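Local coordinates for ABC-type branched-chain amino acid transport systems periplasmic component-like protein (PDB 4N03) that probably binds fatty acids as the substrate-binding component of an ABC transporter and belongs to the leucine-binding protein family, at residues 164-167 with 168-171; 188-191 with 192-196; 239-242 with 243-246; 335-338 with 339-343; 391-394 with 395-398. All coordinates share one frame; numbering follows the deposited sequence.

Interaction 1 of 5, residues 164-167 with 168-171; sequences LIKK and GDKL
Asp169 reaches back across a tight turn and takes bonds from Lys166 on both of its carboxylate oxygens. Lys166 N donates to Asp169 OD2 at 2.9 Å, coming from above the carboxylate plane, 62° out of it. Lys166 NZ forms a salt bridge with Asp169 OD1, also at 2.9 Å, using the syn lone pair of that oxygen. The lysine can double back because its CG stands between its own N and carbonyl carbon (chi1 66°) and its chain bends again at chi4, which brings NZ round to OD1, close to the carboxylate plane. In return, Asp169 N donates to Lys166 O at 3.0 Å. This bond closes a type II beta turn from Lys166 to Asp169, with Gly168 at its third position, where the positive phi would press a CB against Lys167 O. The turn leads from the loop after helix 148-161 into strand 170-176. Two waters add to the acid's partners: one links Lys166 NZ to Asp169 OD2, while the other donates to Asp169 OD1 at 2.8 Å and to Lys167 O. Asp224 also brings a like charge close to OD1, which the lysine ammonium would be expected to offset. Beneath the polar turn, Ile165 CD1 meets Leu171 CD2 at 4.0 Å, the two side chains crossing at about a right angle and both touching Ala225 of strand 225-229, a sheet neighbour of strand 170-176.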
loop_
_atom_site.group_PDB
_atom_site.type_symbol
_atom_site.label_atom_id
_atom_site.label_comp_id
_atom_site.label_asym_id
_atom_site.label_seq_id
_atom_site.Cartn_x
_atom_site.Cartn_y
_atom_site.Cartn_z
ATOM N N LEU A 164 -3.560 26.057 1.712
ATOM C CA LEU A 164 -3.033 25.808 0.387
ATOM C C LEU A 164 -4.143 25.834 -0.657
ATOM O O LEU A 164 -3.870 26.025 -1.832
ATOM C CB LEU A 164 -2.278 24.480 0.368
ATOM C CG LEU A 164 -0.985 24.430 1.203
ATOM C CD1 LEU A 164 -0.403 23.034 1.204
ATOM C CD2 LEU A 164 0.029 25.420 0.701
ATOM N N ILE A 165 -5.381 25.632 -0.198
ATOM C CA ILE A 165 -6.581 25.842 -0.983
ATOM C C ILE A 165 -7.590 26.543 -0.088
ATOM O O ILE A 165 -7.443 26.571 1.118
ATOM C CB ILE A 165 -7.156 24.537 -1.551
ATOM C CG1 ILE A 165 -7.520 23.597 -0.431
ATOM C CG2 ILE A 165 -6.178 23.897 -2.515
ATOM C CD1 ILE A 165 -8.167 22.301 -0.887
ATOM N N LYS A 166 -8.615 27.081 -0.724
ATOM C CA LYS A 166 -9.727 27.738 -0.031
ATOM C C LYS A 166 -11.031 27.399 -0.733
ATOM O O LYS A 166 -11.035 26.920 -1.848
ATOM C CB LYS A 166 -9.516 29.229 -0.009
ATOM C CG LYS A 166 -9.554 29.897 -1.367
ATOM C CD LYS A 166 -9.200 31.379 -1.313
ATOM C CE LYS A 166 -9.275 31.997 -2.708
ATOM N NZ LYS A 166 -8.451 31.344 -3.781
ATOM N N LYS A 167 -12.147 27.628 -0.037
ATOM C CA LYS A 167 -13.446 27.381 -0.606
ATOM C C LYS A 167 -13.568 28.040 -1.973
ATOM O O LYS A 167 -13.147 29.174 -2.149
ATOM C CB LYS A 167 -14.571 27.874 0.330
ATOM C CG LYS A 167 -15.987 27.638 -0.164
ATOM C CD LYS A 167 -17.000 28.038 0.893
ATOM C CE LYS A 167 -18.389 27.655 0.423
ATOM N NZ LYS A 167 -19.390 27.958 1.474
ATOM N N GLY A 168 -14.111 27.317 -2.946
ATOM C CA GLY A 168 -14.269 27.818 -4.303
ATOM C C GLY A 168 -13.142 27.441 -5.246
ATOM O O GLY A 168 -13.266 27.583 -6.432
ATOM N N ASP A 169 -12.025 26.911 -4.712
ATOM C CA ASP A 169 -10.868 26.507 -5.523
ATOM C C ASP A 169 -11.163 25.228 -6.290
ATOM O O ASP A 169 -12.143 24.514 -6.044
ATOM C CB ASP A 169 -9.629 26.325 -4.648
ATOM C CG ASP A 169 -8.963 27.633 -4.254
ATOM O OD1 ASP A 169 -9.376 28.707 -4.709
ATOM O OD2 ASP A 169 -7.967 27.509 -3.483
ATOM N N LYS A 170 -10.267 24.923 -7.208
ATOM C CA LYS A 170 -10.364 23.793 -8.100
ATOM C C LYS A 170 -9.176 22.827 -7.903
ATOM O O LYS A 170 -7.979 23.226 -7.910
ATOM C CB LYS A 170 -10.351 24.264 -9.552
ATOM C CG LYS A 170 -10.517 23.139 -10.583
ATOM C CD LYS A 170 -10.466 23.675 -12.001
ATOM C CE LYS A 170 -11.629 24.562 -12.370
ATOM N NZ LYS A 170 -11.506 25.003 -13.812
ATOM N N LEU A 171 -9.488 21.551 -7.748
ATOM C CA LEU A 171 -8.512 20.487 -7.664
ATOM C C LEU A 171 -8.441 19.785 -8.985
ATOM O O LEU A 171 -9.470 19.420 -9.527
ATOM C CB LEU A 171 -8.963 19.466 -6.588
ATOM C CG LEU A 171 -9.364 20.016 -5.222
ATOM C CD1 LEU A 171 -9.828 18.863 -4.346
ATOM C CD2 LEU A 171 -8.199 20.730 -4.583
HETATM O O HOH W 1 -6.181 29.389 -2.790
HETATM O O HOH W 2 -11.721 30.237 -4.441
#

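Interaction 2 of 5, residues 188-191 with 192-196; sequences TKYA and AEQLG
One face of the Tyr190 ring carries the CG methylene of Gln194, a CH-pi contact one helical turn on, with CG 4.0 Å from the ring centroid and displaced toward the rim. Gln194 has two conformers; in the one described here its amide stands almost upright to the ring, the two planes 87° apart, and Gln194 NE2 donates to Tyr190 OH at 3.0 Å. That bond is fairly straight (157° at the hydrogen), and the hydroxyl lies close to the amide plane. A bend at chi2 of Gln194 (-78°) folds its amide back along the ring, so that the methylene lies over the face while the nitrogen reaches the hydroxyl. A leucine in place of Tyr190 would probably leave Gln194 NE2 without this acceptor and its CG without an aromatic face, setting the amide free to turn. Gln194 N bonds to Tyr190 O at 3.0 Å, and Leu195 N to Ala191 O at 2.8 Å, so the same i to i+4 spacing serves backbone and side chains. Gly196 then leaves the helix with positive phi. Helix 179-195 is the connection of a beta-alpha-beta unit between parallel strands 170-176 and 198-204. Tyr190 and Ala191 pack on Ile153 and Val156 of helix 148-161, and Leu394 of helix 393-397 touches Tyr190, Ala191, Gln194 and Leu195, while the Tyr190 ring meets that of Tyr398.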
loop_
_atom_site.group_PDB
_atom_site.type_symbol
_atom_site.label_atom_id
_atom_site.label_comp_id
_atom_site.label_asym_id
_atom_site.label_seq_id
_atom_site.Cartn_x
_atom_site.Cartn_y
_atom_site.Cartn_z
ATOM N N THR A 188 -11.486 12.462 -3.296
ATOM C CA THR A 188 -11.355 13.841 -3.733
ATOM C C THR A 188 -12.728 14.490 -3.943
ATOM O O THR A 188 -12.951 15.627 -3.499
ATOM C CB THR A 188 -10.560 13.903 -5.032
ATOM O OG1 THR A 188 -9.282 13.311 -4.806
ATOM C CG2 THR A 188 -10.363 15.304 -5.502
ATOM N N LYS A 189 -13.596 13.799 -4.664
ATOM C CA LYS A 189 -14.898 14.361 -5.020
ATOM C C LYS A 189 -15.780 14.506 -3.815
ATOM O O LYS A 189 -16.562 15.487 -3.732
ATOM C CB LYS A 189 -15.522 13.528 -6.100
ATOM C CG LYS A 189 -14.735 13.657 -7.398
ATOM C CD LYS A 189 -15.159 12.653 -8.418
ATOM C CE LYS A 189 -16.536 12.989 -8.911
ATOM N NZ LYS A 189 -16.723 12.154 -10.091
ATOM N N TYR A 190 -15.682 13.592 -2.850
ATOM C CA TYR A 190 -16.466 13.734 -1.608
ATOM C C TYR A 190 -16.034 14.962 -0.866
ATOM O O TYR A 190 -16.836 15.807 -0.436
ATOM C CB TYR A 190 -16.327 12.485 -0.761
ATOM C CG TYR A 190 -17.072 12.600 0.544
ATOM C CD1 TYR A 190 -18.452 12.394 0.593
ATOM C CD2 TYR A 190 -16.418 12.940 1.715
ATOM C CE1 TYR A 190 -19.131 12.510 1.754
ATOM C CE2 TYR A 190 -17.141 13.029 2.903
ATOM C CZ TYR A 190 -18.524 12.802 2.912
ATOM O OH TYR A 190 -19.236 12.874 4.080
ATOM N N ALA A 191 -14.720 15.073 -0.665
ATOM C CA ALA A 191 -14.187 16.222 0.006
ATOM C C ALA A 191 -14.576 17.528 -0.707
ATOM O O ALA A 191 -14.935 18.525 -0.081
ATOM C CB ALA A 191 -12.688 16.111 0.173
ATOM N N ALA A 192 -14.477 17.523 -2.018
ATOM C CA ALA A 192 -14.793 18.730 -2.801
ATOM C C ALA A 192 -16.276 19.127 -2.656
ATOM O O ALA A 192 -16.575 20.280 -2.495
ATOM C CB ALA A 192 -14.465 18.512 -4.256
ATOM N N GLU A 193 -17.139 18.145 -2.669
ATOM C CA GLU A 193 -18.558 18.444 -2.454
ATOM C C GLU A 193 -18.806 19.026 -1.078
ATOM O O GLU A 193 -19.590 19.996 -0.912
ATOM C CB GLU A 193 -19.425 17.172 -2.685
ATOM C CG GLU A 193 -20.936 17.352 -2.692
ATOM C CD GLU A 193 -21.383 18.243 -3.821
ATOM O OE1 GLU A 193 -21.107 17.937 -5.009
ATOM O OE2 GLU A 193 -22.018 19.263 -3.522
ATOM N N GLN A 194 -18.175 18.440 -0.070
ATOM C CA GLN A 194 -18.399 18.876 1.288
ATOM C C GLN A 194 -17.806 20.244 1.579
ATOM O O GLN A 194 -18.364 20.997 2.342
ATOM C CB GLN A 194 -17.873 17.826 2.278
ATOM C CG GLN A 194 -18.668 16.539 2.309
ATOM C CD GLN A 194 -19.951 16.702 3.109
ATOM O OE1 GLN A 194 -20.486 17.793 3.240
ATOM N NE2 GLN A 194 -20.421 15.651 3.665
ATOM N N LEU A 195 -16.644 20.542 0.979
ATOM C CA LEU A 195 -15.865 21.738 1.235
ATOM C C LEU A 195 -16.091 22.854 0.259
ATOM O O LEU A 195 -15.529 23.929 0.468
ATOM C CB LEU A 195 -14.386 21.401 1.294
ATOM C CG LEU A 195 -13.962 20.431 2.416
ATOM C CD1 LEU A 195 -12.529 19.972 2.242
ATOM C CD2 LEU A 195 -14.175 21.037 3.796
ATOM N N GLY A 196 -16.872 22.634 -0.800
ATOM C CA GLY A 196 -17.117 23.712 -1.748
ATOM C C GLY A 196 -16.014 23.936 -2.753
ATOM O O GLY A 196 -15.745 25.066 -3.107
#

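Interaction 3 of 5, residues 239-242 with 243-246; sequences AGIA and RSQG
Ser244 turns its hydroxyl back along the helix onto Ile241 O, donating at 2.7 Å, while Arg243 and Gln245 leave the same last turn in other directions. The serine can do this because its OG stands between its own N and carbonyl carbon (chi1 75°), over the preceding turn. It meets the carbonyl from the side, with a C=O...OG angle of 114°. Gln245 approaches the same oxygen with its aliphatic part: CG lies 3.4 Å from Ile241 O, and the chain then bends at chi2 and carries the amide away. Its backbone N bonds to Ala242 O at 3.1 Å from above the carbonyl plane, with a second, weak bond to Ile241 O. Ile241 O therefore receives the serine hydroxyl as well as this weak backbone donor. Arg243 sets CG against Ala239 O at 3.3 Å, and its N bonds to that oxygen at 3.0 Å; a bend at chi2 carries its guanidinium out from the flank of the helix, where NH1 donates to the carbonyls of Met247 and Gln249. Gly246 ends the helix in a Schellman motif, its positive phi leaving no room for a CB beside the preceding carbonyl. Helix 232-244 joins parallel strands 225-229 and 251-253 as a beta-alpha-beta crossover. Ala239 and Arg243 pack on Ile251 of the second strand and on Ala270 of helix 268-271, whereas Ile241 is turned to Lys212 and Val215 of helix 212-220.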
loop_
_atom_site.group_PDB
_atom_site.type_symbol
_atom_site.label_atom_id
_atom_site.label_comp_id
_atom_site.label_asym_id
_atom_site.label_seq_id
_atom_site.Cartn_x
_atom_site.Cartn_y
_atom_site.Cartn_z
ATOM N N ALA A 239 5.601 16.398 -11.694
ATOM C CA ALA A 239 6.160 17.428 -10.831
ATOM C C ALA A 239 7.204 18.218 -11.585
ATOM O O ALA A 239 7.229 19.432 -11.548
ATOM C CB ALA A 239 6.752 16.808 -9.552
ATOM N N GLY A 240 8.103 17.516 -12.279
ATOM C CA GLY A 240 9.147 18.222 -13.010
ATOM C C GLY A 240 8.607 19.131 -14.080
ATOM O O GLY A 240 9.020 20.287 -14.192
ATOM N N ILE A 241 7.667 18.644 -14.891
ATOM C CA ILE A 241 7.125 19.478 -15.936
ATOM C C ILE A 241 6.361 20.674 -15.337
ATOM O O ILE A 241 6.488 21.805 -15.783
ATOM C CB ILE A 241 6.292 18.659 -16.925
ATOM C CG1 ILE A 241 7.137 17.614 -17.626
ATOM C CG2 ILE A 241 5.629 19.567 -17.935
ATOM C CD1 ILE A 241 6.289 16.570 -18.316
ATOM N N ALA A 242 5.527 20.423 -14.322
ATOM C CA ALA A 242 4.776 21.515 -13.710
ATOM C C ALA A 242 5.700 22.612 -13.234
ATOM O O ALA A 242 5.477 23.795 -13.504
ATOM C CB ALA A 242 3.927 21.012 -12.545
ATOM N N ARG A 243 6.795 22.238 -12.513
ATOM C CA ARG A 243 7.640 23.291 -11.985
ATOM C C ARG A 243 8.425 23.994 -13.088
ATOM O O ARG A 243 8.628 25.196 -13.006
ATOM C CB ARG A 243 8.588 22.736 -10.913
ATOM C CG ARG A 243 7.841 22.089 -9.751
ATOM C CD ARG A 243 6.772 22.971 -9.150
ATOM N NE ARG A 243 6.114 22.274 -8.051
ATOM C CZ ARG A 243 4.856 22.465 -7.666
ATOM N NH1 ARG A 243 4.064 23.338 -8.286
ATOM N NH2 ARG A 243 4.389 21.756 -6.669
ATOM N N SER A 244 8.751 23.269 -14.157
ATOM C CA SER A 244 9.456 23.879 -15.310
ATOM C C SER A 244 8.577 24.853 -16.071
ATOM O O SER A 244 9.043 25.652 -16.860
ATOM C CB SER A 244 9.924 22.780 -16.296
ATOM O OG SER A 244 8.849 22.247 -17.079
ATOM N N GLN A 245 7.245 24.786 -15.856
ATOM C CA GLN A 245 6.256 25.666 -16.432
ATOM C C GLN A 245 5.914 26.811 -15.504
ATOM O O GLN A 245 5.045 27.615 -15.825
ATOM C CB GLN A 245 5.002 24.896 -16.860
ATOM C CG GLN A 245 5.242 23.990 -18.056
ATOM C CD GLN A 245 5.504 24.783 -19.301
ATOM O OE1 GLN A 245 4.856 25.763 -19.557
ATOM N NE2 GLN A 245 6.528 24.429 -20.024
ATOM N N GLY A 246 6.565 26.917 -14.353
ATOM C CA GLY A 246 6.282 27.976 -13.418
ATOM C C GLY A 246 5.045 27.757 -12.563
ATOM O O GLY A 246 4.631 28.659 -11.879
#

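Interaction 4 of 5, residues 335-338 with 339-343; sequences TREG and LINAH
Thr335 O receives Leu339 N at 2.9 Å, the first i to i+4 bond of helix 336-343, whose N-cap is Thr335 itself. The capping bond runs from Gly338 N to Thr335 OG1 at 3.1 Å and is nearly straight (161°). With chi1 at 66°, the hydroxyl is placed between its own backbone N and carbonyl carbon and faces the first turn. OG1 is also hydrogen-bonded to Asp333, whose negative charge would suit the positive end of the helix dipole. The pattern continues with Ile340 N to Arg336 O at 3.1 Å, then Asn341 N to Glu337 O and Ala342 N to Gly338 O, each at 3.0 Å. Arg336 extends away from the helix, its guanidinium bound to the main-chain carbonyls of Asn97, Val100, Leu101 and Asp122. Leu339 packs on Ala324 and Leu325 of helix 309-330, while Ile340 lies on Phe125. On the outer side, Glu337 and Asn341 are one turn apart and cross at a slant. Asn341 OD1 accepts from Lys139 NZ, and a leucine in place of Asn341 would probably leave that lysine without this acceptor. The contact between the two side chains is van der Waals, at the aliphatic part of the acid: in the conformer of Glu337 described here, Asn341 ND2 lies 3.7 Å from Glu337 CG.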
loop_
_atom_site.group_PDB
_atom_site.type_symbol
_atom_site.label_atom_id
_atom_site.label_comp_id
_atom_site.label_asym_id
_atom_site.label_seq_id
_atom_site.Cartn_x
_atom_site.Cartn_y
_atom_site.Cartn_z
ATOM N N THR A 335 -4.624 -24.708 8.532
ATOM C CA THR A 335 -5.519 -24.752 7.380
ATOM C C THR A 335 -5.900 -23.343 7.052
ATOM O O THR A 335 -5.666 -22.408 7.801
ATOM C CB THR A 335 -6.748 -25.589 7.681
ATOM O OG1 THR A 335 -7.513 -24.937 8.707
ATOM C CG2 THR A 335 -6.372 -27.000 8.084
ATOM N N ARG A 336 -6.537 -23.182 5.890
ATOM C CA ARG A 336 -6.984 -21.854 5.513
ATOM C C ARG A 336 -8.055 -21.304 6.467
ATOM O O ARG A 336 -8.001 -20.149 6.831
ATOM C CB ARG A 336 -7.463 -21.860 4.075
ATOM C CG ARG A 336 -6.234 -22.011 3.171
ATOM C CD ARG A 336 -6.569 -21.721 1.754
ATOM N NE ARG A 336 -5.396 -21.855 0.921
ATOM C CZ ARG A 336 -5.462 -22.229 -0.338
ATOM N NH1 ARG A 336 -6.660 -22.443 -0.915
ATOM N NH2 ARG A 336 -4.356 -22.405 -1.035
ATOM N N GLU A 337 -8.955 -22.162 6.953
ATOM C CA GLU A 337 -9.937 -21.750 7.955
ATOM C C GLU A 337 -9.249 -21.334 9.271
ATOM O O GLU A 337 -9.517 -20.303 9.882
ATOM C CB GLU A 337 -10.942 -22.885 8.198
ATOM C CG GLU A 337 -11.981 -22.636 9.274
ATOM C CD GLU A 337 -12.923 -23.815 9.462
ATOM O OE1 GLU A 337 -12.808 -24.494 10.502
ATOM O OE2 GLU A 337 -13.769 -24.060 8.577
ATOM N N GLY A 338 -8.279 -22.149 9.705
ATOM C CA GLY A 338 -7.570 -21.864 10.945
ATOM C C GLY A 338 -6.816 -20.546 10.851
ATOM O O GLY A 338 -6.812 -19.734 11.771
ATOM N N LEU A 339 -6.214 -20.314 9.698
ATOM C CA LEU A 339 -5.406 -19.127 9.536
ATOM C C LEU A 339 -6.225 -17.857 9.523
ATOM O O LEU A 339 -5.907 -16.868 10.156
ATOM C CB LEU A 339 -4.562 -19.237 8.276
ATOM C CG LEU A 339 -3.556 -18.102 8.073
ATOM C CD1 LEU A 339 -2.503 -18.087 9.175
ATOM C CD2 LEU A 339 -2.856 -18.264 6.731
ATOM N N ILE A 340 -7.327 -17.845 8.763
ATOM C CA ILE A 340 -8.143 -16.649 8.675
ATOM C C ILE A 340 -8.805 -16.354 10.005
ATOM O O ILE A 340 -8.904 -15.206 10.402
ATOM C CB ILE A 340 -9.135 -16.671 7.502
ATOM C CG1 ILE A 340 -9.609 -15.240 7.189
ATOM C CG2 ILE A 340 -10.296 -17.587 7.765
ATOM C CD1 ILE A 340 -8.504 -14.310 6.723
ATOM N N ASN A 341 -9.230 -17.400 10.709
ATOM C CA ASN A 341 -9.877 -17.153 12.000
ATOM C C ASN A 341 -8.863 -16.611 13.011
ATOM O O ASN A 341 -9.174 -15.740 13.789
ATOM C CB ASN A 341 -10.535 -18.446 12.467
ATOM C CG ASN A 341 -11.799 -18.768 11.687
ATOM O OD1 ASN A 341 -12.327 -17.931 10.981
ATOM N ND2 ASN A 341 -12.206 -19.981 11.781
ATOM N N ALA A 342 -7.610 -17.077 12.961
ATOM C CA ALA A 342 -6.534 -16.534 13.795
ATOM C C ALA A 342 -6.315 -15.062 13.457
ATOM O O ALA A 342 -6.249 -14.217 14.337
ATOM C CB ALA A 342 -5.244 -17.321 13.611
ATOM N N HIS A 343 -6.234 -14.735 12.161
ATOM C CA HIS A 343 -6.041 -13.353 11.767
ATOM C C HIS A 343 -7.197 -12.447 12.262
ATOM O O HIS A 343 -7.000 -11.390 12.836
ATOM C CB HIS A 343 -5.950 -13.243 10.234
ATOM C CG HIS A 343 -5.860 -11.832 9.786
ATOM N ND1 HIS A 343 -4.847 -10.976 10.142
ATOM C CD2 HIS A 343 -6.758 -11.088 9.092
ATOM C CE1 HIS A 343 -5.085 -9.779 9.638
ATOM N NE2 HIS A 343 -6.250 -9.823 8.994
#

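Interaction 5 of 5, residues 391-394 with 395-398; sequences ESEL and AKNY
Ser392 OG accepts the backbone N of Ala395 at 3.0 Å, the N-cap bond that opens helix 393-397. The same oxygen lies 3.4 Å from Ala395 CB, and Ser392 O takes Lys396 N at 2.9 Å, so hydroxyl and carbonyl of one residue hold the first turn. Around this cap lie three charged side chains. Glu391 runs extended, CG opposite its backbone N (chi1 177°), and carries OE2 to 3.3 Å from Lys396 CB, crossing that side chain at about a right angle; it touches the aliphatic root of the lysine, far from the ammonium. Glu393 has two conformers; in the one described here it lies alongside Lys396, both chains pointing the same way, and its OE2 forms a long salt bridge of 3.9 Å with Lys396 NZ. In that same conformer, a water bound by Glu393 OE1 accepts from Asn397 ND2, linking successive turns of the helix. Farther along, Asn397 N bonds to Glu393 O at 3.1 Å, and Tyr398 N makes a weak bond to Leu394 O. In the outer shell, Asn154 of helix 148-161 is hydrogen-bonded to Ser392 OG, and Asp149 holds the hydroxyl of Tyr398. Leu394 packs between helices 148-161 and 179-195, while Arg368 binds the carbonyls of Ala395 and Tyr398. The short, direct bonds are thus those of the cap and backbone, whereas the long ion pair and the water bridge lie on exposed residues, where solvent would be expected to weaken the attraction of the charges.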
loop_
_atom_site.group_PDB
_atom_site.type_symbol
_atom_site.label_atom_id
_atom_site.label_comp_id
_atom_site.label_asym_id
_atom_site.label_seq_id
_atom_site.Cartn_x
_atom_site.Cartn_y
_atom_site.Cartn_z
ATOM N N GLU A 391 -7.089 11.579 11.640
ATOM C CA GLU A 391 -8.393 11.296 11.066
ATOM C C GLU A 391 -9.238 12.532 11.120
ATOM O O GLU A 391 -9.637 12.957 12.201
ATOM C CB GLU A 391 -9.028 10.153 11.827
ATOM C CG GLU A 391 -10.436 9.821 11.347
ATOM C CD GLU A 391 -11.060 8.660 12.081
ATOM O OE1 GLU A 391 -10.433 8.058 12.996
ATOM O OE2 GLU A 391 -12.166 8.302 11.635
ATOM N N SER A 392 -9.437 13.170 9.994
ATOM C CA SER A 392 -10.389 14.284 9.944
ATOM C C SER A 392 -11.805 13.857 10.260
ATOM O O SER A 392 -12.169 12.737 10.027
ATOM C CB SER A 392 -10.356 14.971 8.588
ATOM O OG SER A 392 -10.816 14.166 7.533
ATOM N N GLU A 393 -12.581 14.771 10.808
ATOM C CA GLU A 393 -14.036 14.543 10.949
ATOM C C GLU A 393 -14.678 14.206 9.631
ATOM O O GLU A 393 -15.556 13.353 9.549
ATOM C CB GLU A 393 -14.717 15.723 11.611
ATOM C CG GLU A 393 -14.349 15.901 13.067
ATOM C CD GLU A 393 -14.635 14.697 13.948
ATOM O OE1 GLU A 393 -15.799 14.226 14.003
ATOM O OE2 GLU A 393 -13.685 14.202 14.610
ATOM N N LEU A 394 -14.217 14.864 8.589
ATOM C CA LEU A 394 -14.689 14.644 7.281
ATOM C C LEU A 394 -14.535 13.174 6.884
ATOM O O LEU A 394 -15.447 12.538 6.353
ATOM C CB LEU A 394 -13.914 15.594 6.372
ATOM C CG LEU A 394 -14.376 15.702 4.945
ATOM C CD1 LEU A 394 -15.783 16.226 4.816
ATOM C CD2 LEU A 394 -13.434 16.606 4.141
ATOM N N ALA A 395 -13.327 12.621 7.117
ATOM C CA ALA A 395 -13.099 11.226 6.830
ATOM C C ALA A 395 -13.828 10.272 7.777
ATOM O O ALA A 395 -14.228 9.197 7.385
ATOM C CB ALA A 395 -11.622 10.903 6.854
ATOM N N LYS A 396 -13.970 10.677 9.033
ATOM C CA LYS A 396 -14.623 9.850 10.021
ATOM C C LYS A 396 -16.097 9.600 9.650
ATOM O O LYS A 396 -16.581 8.526 9.881
ATOM C CB LYS A 396 -14.620 10.563 11.360
ATOM C CG LYS A 396 -15.181 9.773 12.543
ATOM C CD LYS A 396 -14.885 10.594 13.817
ATOM C CE LYS A 396 -15.209 9.932 15.111
ATOM N NZ LYS A 396 -15.086 10.957 16.179
ATOM N N ASN A 397 -16.789 10.594 9.077
ATOM C CA ASN A 397 -18.201 10.507 8.807
ATOM C C ASN A 397 -18.505 10.004 7.406
ATOM O O ASN A 397 -19.654 9.704 7.105
ATOM C CB ASN A 397 -18.906 11.847 9.094
ATOM C CG ASN A 397 -18.773 12.272 10.546
ATOM O OD1 ASN A 397 -18.608 11.444 11.436
ATOM N ND2 ASN A 397 -18.850 13.531 10.778
ATOM N N TYR A 398 -17.497 9.946 6.548
ATOM C CA TYR A 398 -17.622 9.481 5.187
ATOM C C TYR A 398 -18.032 8.030 5.176
ATOM O O TYR A 398 -17.599 7.214 5.979
ATOM C CB TYR A 398 -16.235 9.591 4.541
ATOM C CG TYR A 398 -16.102 8.960 3.163
ATOM C CD1 TYR A 398 -16.771 9.433 2.036
ATOM C CD2 TYR A 398 -15.279 7.870 2.982
ATOM C CE1 TYR A 398 -16.599 8.867 0.815
ATOM C CE2 TYR A 398 -15.086 7.311 1.769
ATOM C CZ TYR A 398 -15.735 7.792 0.660
ATOM O OH TYR A 398 -15.592 7.252 -0.564
HETATM O O HOH W 3 -18.474 14.730 13.356
#

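Overall arrangement
Interactions 1, 2 and 5 form one neighbourhood around helix 148-161: interactions 1 and 2 join where Gly168 N meets Gly196 O at 2.8 Å, a probable hydrogen bond, and interactions 2 and 5 pack against each other. Interaction 3 belongs to the same seven-stranded sheet region but touches none of them, and interaction 4 lies about 50 Å from it between centres. Each has a buried side, with Ile165 and Leu171, Ala191 and Ala192, or Leu339 and Ile340, and an exposed one, with Lys166, Ser244, Gln245, Glu393 and Lys396; the water-linked contacts involve exposed residues. Interactions 4 and 5 start helices with hydroxyl caps, 2 and 3 end them at glycines, and interaction 1 alone turns through a salt-bridged loop.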